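Local coordinates for putative angiotensinogen (Lampetra fluviatilis, PDB 5INW), which binds heparin, which promotes its inhibition of thrombin through a template mechanism, as a member of the serpin family, at residues 294-298 against 309-314; 394-398 against 409-413. The protein carries 1 engineered substitution. All coordinates share one frame; numbering follows the deposited sequence.

Interaction 1. Residues 294-298 against 309-314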
loop_
_atom_site.group_PDB
_atom_site.type_symbol
_atom_site.label_atom_id
_atom_site.label_comp_id
_atom_site.label_asym_id
_atom_site.label_seq_id
_atom_site.Cartn_x
_atom_site.Cartn_y
_atom_site.Cartn_z
ATOM N N ARG A 294 20.216 -9.017 13.107
ATOM C CA ARG A 294 19.929 -10.277 13.810
ATOM C C ARG A 294 18.657 -10.962 13.314
ATOM O O ARG A 294 17.810 -11.414 14.103
ATOM C CB ARG A 294 19.854 -10.035 15.318
ATOM C CG ARG A 294 21.177 -9.624 15.954
ATOM C CD ARG A 294 21.086 -9.713 17.462
ATOM N NE ARG A 294 21.803 -8.589 18.062
ATOM C CZ ARG A 294 21.319 -7.341 18.153
ATOM N NH1 ARG A 294 20.108 -7.017 17.688
ATOM N NH2 ARG A 294 22.054 -6.393 18.720
ATOM N N SER A 295 18.558 -11.034 11.987
ATOM C CA SER A 295 17.346 -11.453 11.302
ATOM C C SER A 295 17.649 -12.037 9.937
ATOM O O SER A 295 18.646 -11.691 9.288
ATOM C CB SER A 295 16.402 -10.260 11.161
ATOM O OG SER A 295 16.931 -9.310 10.271
ATOM N N THR A 296 16.786 -12.960 9.541
ATOM C CA THR A 296 16.880 -13.668 8.272
ATOM C C THR A 296 16.086 -12.907 7.198
ATOM O O THR A 296 14.936 -12.527 7.433
ATOM C CB THR A 296 16.288 -15.121 8.394
ATOM O OG1 THR A 296 16.777 -15.784 9.573
ATOM C CG2 THR A 296 16.636 -15.954 7.176
ATOM N N VAL A 297 16.690 -12.708 6.024
ATOM C CA VAL A 297 16.029 -12.098 4.853
ATOM C C VAL A 297 15.894 -13.121 3.731
ATOM O O VAL A 297 16.849 -13.836 3.437
ATOM C CB VAL A 297 16.853 -10.901 4.318
ATOM C CG1 VAL A 297 16.230 -10.317 3.038
ATOM C CG2 VAL A 297 16.991 -9.835 5.403
ATOM N N VAL A 298 14.743 -13.139 3.055
ATOM C CA VAL A 298 14.504 -14.054 1.935
ATOM C C VAL A 298 13.632 -13.427 0.875
ATOM O O VAL A 298 12.682 -12.726 1.190
ATOM C CB VAL A 298 13.876 -15.389 2.434
ATOM C CG1 VAL A 298 12.544 -15.190 3.123
ATOM C CG2 VAL A 298 13.692 -16.389 1.304
ATOM N N LEU A 309 9.774 -9.808 -0.355
ATOM C CA LEU A 309 10.848 -9.884 0.607
ATOM C C LEU A 309 10.270 -10.208 1.941
ATOM O O LEU A 309 9.351 -9.483 2.368
ATOM C CB LEU A 309 11.524 -8.516 0.771
ATOM C CG LEU A 309 12.836 -8.273 0.036
ATOM C CD1 LEU A 309 13.597 -7.234 0.847
ATOM C CD2 LEU A 309 13.683 -9.537 -0.164
ATOM N N VAL A 310 10.808 -11.242 2.620
ATOM C CA VAL A 310 10.383 -11.586 3.995
ATOM C C VAL A 310 11.558 -11.472 4.953
ATOM O O VAL A 310 12.569 -12.123 4.770
ATOM C CB VAL A 310 9.719 -12.968 4.092
ATOM C CG1 VAL A 310 9.437 -13.340 5.539
ATOM C CG2 VAL A 310 8.425 -12.979 3.309
ATOM N N ILE A 311 11.393 -10.633 5.972
ATOM C CA ILE A 311 12.426 -10.393 6.987
ATOM C C ILE A 311 11.939 -10.894 8.349
ATOM O O ILE A 311 10.958 -10.356 8.883
ATOM C CB ILE A 311 12.807 -8.904 7.070
ATOM C CG1 ILE A 311 13.205 -8.359 5.693
ATOM C CG2 ILE A 311 13.943 -8.685 8.041
ATOM C CD1 ILE A 311 12.084 -7.592 5.044
ATOM N N VAL A 312 12.619 -11.926 8.875
ATOM C CA VAL A 312 12.286 -12.562 10.169
ATOM C C VAL A 312 13.354 -12.243 11.218
ATOM O O VAL A 312 14.474 -12.736 11.125
ATOM C CB VAL A 312 12.210 -14.119 10.086
ATOM C CG1 VAL A 312 11.258 -14.662 11.164
ATOM C CG2 VAL A 312 11.795 -14.587 8.701
ATOM N N PRO A 313 13.027 -11.427 12.223
ATOM C CA PRO A 313 13.988 -11.395 13.324
ATOM C C PRO A 313 14.087 -12.763 14.001
ATOM O O PRO A 313 13.068 -13.460 14.128
ATOM C CB PRO A 313 13.425 -10.327 14.255
ATOM C CG PRO A 313 11.988 -10.226 13.893
ATOM C CD PRO A 313 11.938 -10.460 12.414
ATOM N N HIS A 314 15.312 -13.108 14.415
ATOM C CA HIS A 314 15.609 -14.340 15.166
ATOM C C HIS A 314 14.936 -14.348 16.514
ATOM O O HIS A 314 14.258 -15.299 16.858
ATOM C CB HIS A 314 17.098 -14.490 15.383
ATOM C CG HIS A 314 17.839 -14.841 14.143
ATOM N ND1 HIS A 314 17.472 -15.894 13.333
ATOM C CD2 HIS A 314 18.941 -14.292 13.577
ATOM C CE1 HIS A 314 18.309 -15.974 12.313
ATOM N NE2 HIS A 314 19.205 -15.010 12.435
#
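Ser295 to Val298 run antiparallel to Val310 to Pro313 in the hairpin that serpins carry in beta sheet B. The backbone does most of the joining. Thr296 and Val312 exchange two hydrogen bonds, each 2.8 Å from N to O, and Val298 and Val310 form the next such pair. One further bond, 3.0 Å from His314 N to Arg294 O, lies in the carbonyl plane and carries the pairing past the strand end, where Arg294 and Ser295 make a G1 bulge against strand 287-290.

The apolar contacts fall on both faces. Val297 and Ile311 lie side by side, CG2 to CG1 4.1 Å, on the face that also holds Ser295 and Pro313; Trp334 and Val322 of the neighbouring helices cover this face. On the reverse, a chi1 of 60° turns Val298 CG1 toward Val310, where it meets Val310 CB at 3.7 Å. Leu309 to Ile311 pair in turn with a strand of the C-terminal peptide chain, extending the sheet.

At the polar end, the side chains of Thr296 and His314 cross at about a right angle, and Gln289 bridges them, its NE2 bonded to Thr296 OG1 and its OE1 to His314 NE2.

Interaction 2. Residues 394-398 against 409-413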
loop_
_atom_site.group_PDB
_atom_site.type_symbol
_atom_site.label_atom_id
_atom_site.label_comp_id
_atom_site.label_asym_id
_atom_site.label_seq_id
_atom_site.Cartn_x
_atom_site.Cartn_y
_atom_site.Cartn_z
ATOM N N THR A 394 -9.186 7.298 4.911
ATOM C CA THR A 394 -9.080 5.937 5.393
ATOM C C THR A 394 -8.152 5.196 4.458
ATOM O O THR A 394 -7.888 5.654 3.362
ATOM C CB THR A 394 -10.474 5.273 5.553
ATOM O OG1 THR A 394 -11.292 5.485 4.397
ATOM C CG2 THR A 394 -11.189 5.930 6.690
ATOM N N HIS A 395 -7.587 4.105 4.950
ATOM C CA HIS A 395 -6.804 3.197 4.150
ATOM C C HIS A 395 -7.123 1.830 4.650
ATOM O O HIS A 395 -7.127 1.606 5.807
ATOM C CB HIS A 395 -5.318 3.465 4.248
ATOM C CG HIS A 395 -4.524 2.604 3.337
ATOM N ND1 HIS A 395 -4.367 2.883 2.001
ATOM C CD2 HIS A 395 -3.937 1.409 3.537
ATOM C CE1 HIS A 395 -3.682 1.915 1.430
ATOM N NE2 HIS A 395 -3.404 1.014 2.344
ATOM N N LYS A 396 -7.441 0.929 3.755
ATOM C CA LYS A 396 -7.883 -0.432 4.084
ATOM C C LYS A 396 -7.110 -1.376 3.140
ATOM O O LYS A 396 -6.942 -1.076 1.937
ATOM C CB LYS A 396 -9.386 -0.496 3.856
ATOM C CG LYS A 396 -10.125 -1.546 4.643
ATOM C CD LYS A 396 -10.171 -2.925 3.945
ATOM C CE LYS A 396 -10.792 -4.000 4.843
ATOM N NZ LYS A 396 -11.524 -5.024 4.055
ATOM N N SER A 397 -6.574 -2.475 3.660
ATOM C CA SER A 397 -5.795 -3.419 2.820
ATOM C C SER A 397 -5.925 -4.866 3.232
ATOM O O SER A 397 -6.199 -5.132 4.371
ATOM C CB SER A 397 -4.328 -3.016 2.835
ATOM O OG SER A 397 -3.892 -3.053 4.176
ATOM N N VAL A 398 -5.738 -5.793 2.303
ATOM C CA VAL A 398 -5.831 -7.218 2.585
ATOM C C VAL A 398 -4.672 -8.012 1.962
ATOM O O VAL A 398 -4.265 -7.718 0.853
ATOM C CB VAL A 398 -7.123 -7.819 2.038
ATOM C CG1 VAL A 398 -7.295 -9.269 2.539
ATOM C CG2 VAL A 398 -8.317 -6.989 2.437
ATOM N N LYS A 409 -5.107 -6.489 -1.888
ATOM C CA LYS A 409 -5.951 -5.361 -2.257
ATOM C C LYS A 409 -5.571 -4.215 -1.340
ATOM O O LYS A 409 -5.263 -4.457 -0.197
ATOM C CB LYS A 409 -7.405 -5.680 -1.958
ATOM C CG LYS A 409 -8.077 -6.640 -2.900
ATOM C CD LYS A 409 -9.345 -7.273 -2.287
ATOM C CE LYS A 409 -9.562 -8.705 -2.827
ATOM N NZ LYS A 409 -10.016 -9.745 -1.837
ATOM N N ALA A 410 -5.653 -2.983 -1.830
ATOM C CA ALA A 410 -5.708 -1.795 -0.981
ATOM C C ALA A 410 -6.708 -0.805 -1.531
ATOM O O ALA A 410 -6.991 -0.811 -2.706
ATOM C CB ALA A 410 -4.338 -1.125 -0.882
ATOM N N GLU A 411 -7.178 0.081 -0.666
ATOM C CA GLU A 411 -8.223 1.068 -0.967
ATOM C C GLU A 411 -7.935 2.292 -0.118
ATOM O O GLU A 411 -7.886 2.169 1.106
ATOM C CB GLU A 411 -9.518 0.539 -0.429
ATOM C CG GLU A 411 -9.924 -0.853 -0.879
ATOM C CD GLU A 411 -11.244 -1.295 -0.272
ATOM O OE1 GLU A 411 -11.626 -0.826 0.835
ATOM O OE2 GLU A 411 -11.897 -2.141 -0.909
ATOM N N THR A 412 -7.728 3.442 -0.754
ATOM C CA THR A 412 -7.628 4.695 -0.049
ATOM C C THR A 412 -8.798 5.573 -0.454
ATOM O O THR A 412 -9.075 5.741 -1.629
ATOM C CB THR A 412 -6.371 5.389 -0.452
ATOM O OG1 THR A 412 -5.304 4.440 -0.333
ATOM C CG2 THR A 412 -6.122 6.622 0.398
ATOM N N VAL A 413 -9.460 6.141 0.545
ATOM C CA VAL A 413 -10.607 6.992 0.376
ATOM C C VAL A 413 -10.321 8.336 1.059
ATOM O O VAL A 413 -9.932 8.357 2.212
ATOM C CB VAL A 413 -11.873 6.331 0.969
ATOM C CG1 VAL A 413 -13.086 7.234 0.819
ATOM C CG2 VAL A 413 -12.148 5.063 0.257
#
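Two groups grip Thr412 OG1: His395 ND1 across the strands at 3.0 Å, and Ser112 OG from helix 110-122. The hydroxyl lies at the edge of the imidazole, in the ring plane, although the bond is bent (143°). With CG anti to the backbone N (chi1 -175°), the ring leans toward the partner strand and brings CE1 within 3.9 Å of Ala410 CB. At its far corner NE2 bonds to Ser109 N, so both ring nitrogens are held and the ring's rotation is fixed.

Between the backbones, three residue pairs each exchange two hydrogen bonds: Thr394 with Val413, Lys396 with Glu411, and Val398 with Lys409. Val413 N sits 3.3 Å from Thr394 O, well above the carbonyl plane, while Thr394 N meets Val413 O at 3.0 Å in plane.

On the face away from the histidine, Lys396 and Glu411 run alongside each other. Glu411 OE1 flanks the lysine's aliphatic part, 3.8 Å from Lys396 CB, while Lys396 NZ stays 5.3 Å from Glu411 OE1, too far for a salt bridge. Strand 405-417 is the cleaved reactive loop, inserted in beta sheet A between 389-401 and 238-251 over shutter-region helix 110-122, as in other cleaved serpins.

In the fold
Following the chain from the N terminus, interaction 1 comes first: the strand of 294-298 runs on to residue 301, and after a short connection strand 306-313 returns and closes a loop of ten intervening residues. Helices 319-325 and 328-337, strand 345-359 and helix 361-369 come next, before strand 389-401 turns back as 405-417 and interaction 2 closes a second hairpin of the same span. The two are in series, neither crossing nor enclosing the other, with centres 26 Å apart and nearest atoms about 14 Å apart. Interaction 1 belongs to the small sheet continued by the C-terminal peptide chain; interaction 2 lies in the large sheet, joining strand 345-359 on one side to 238-251 on the other.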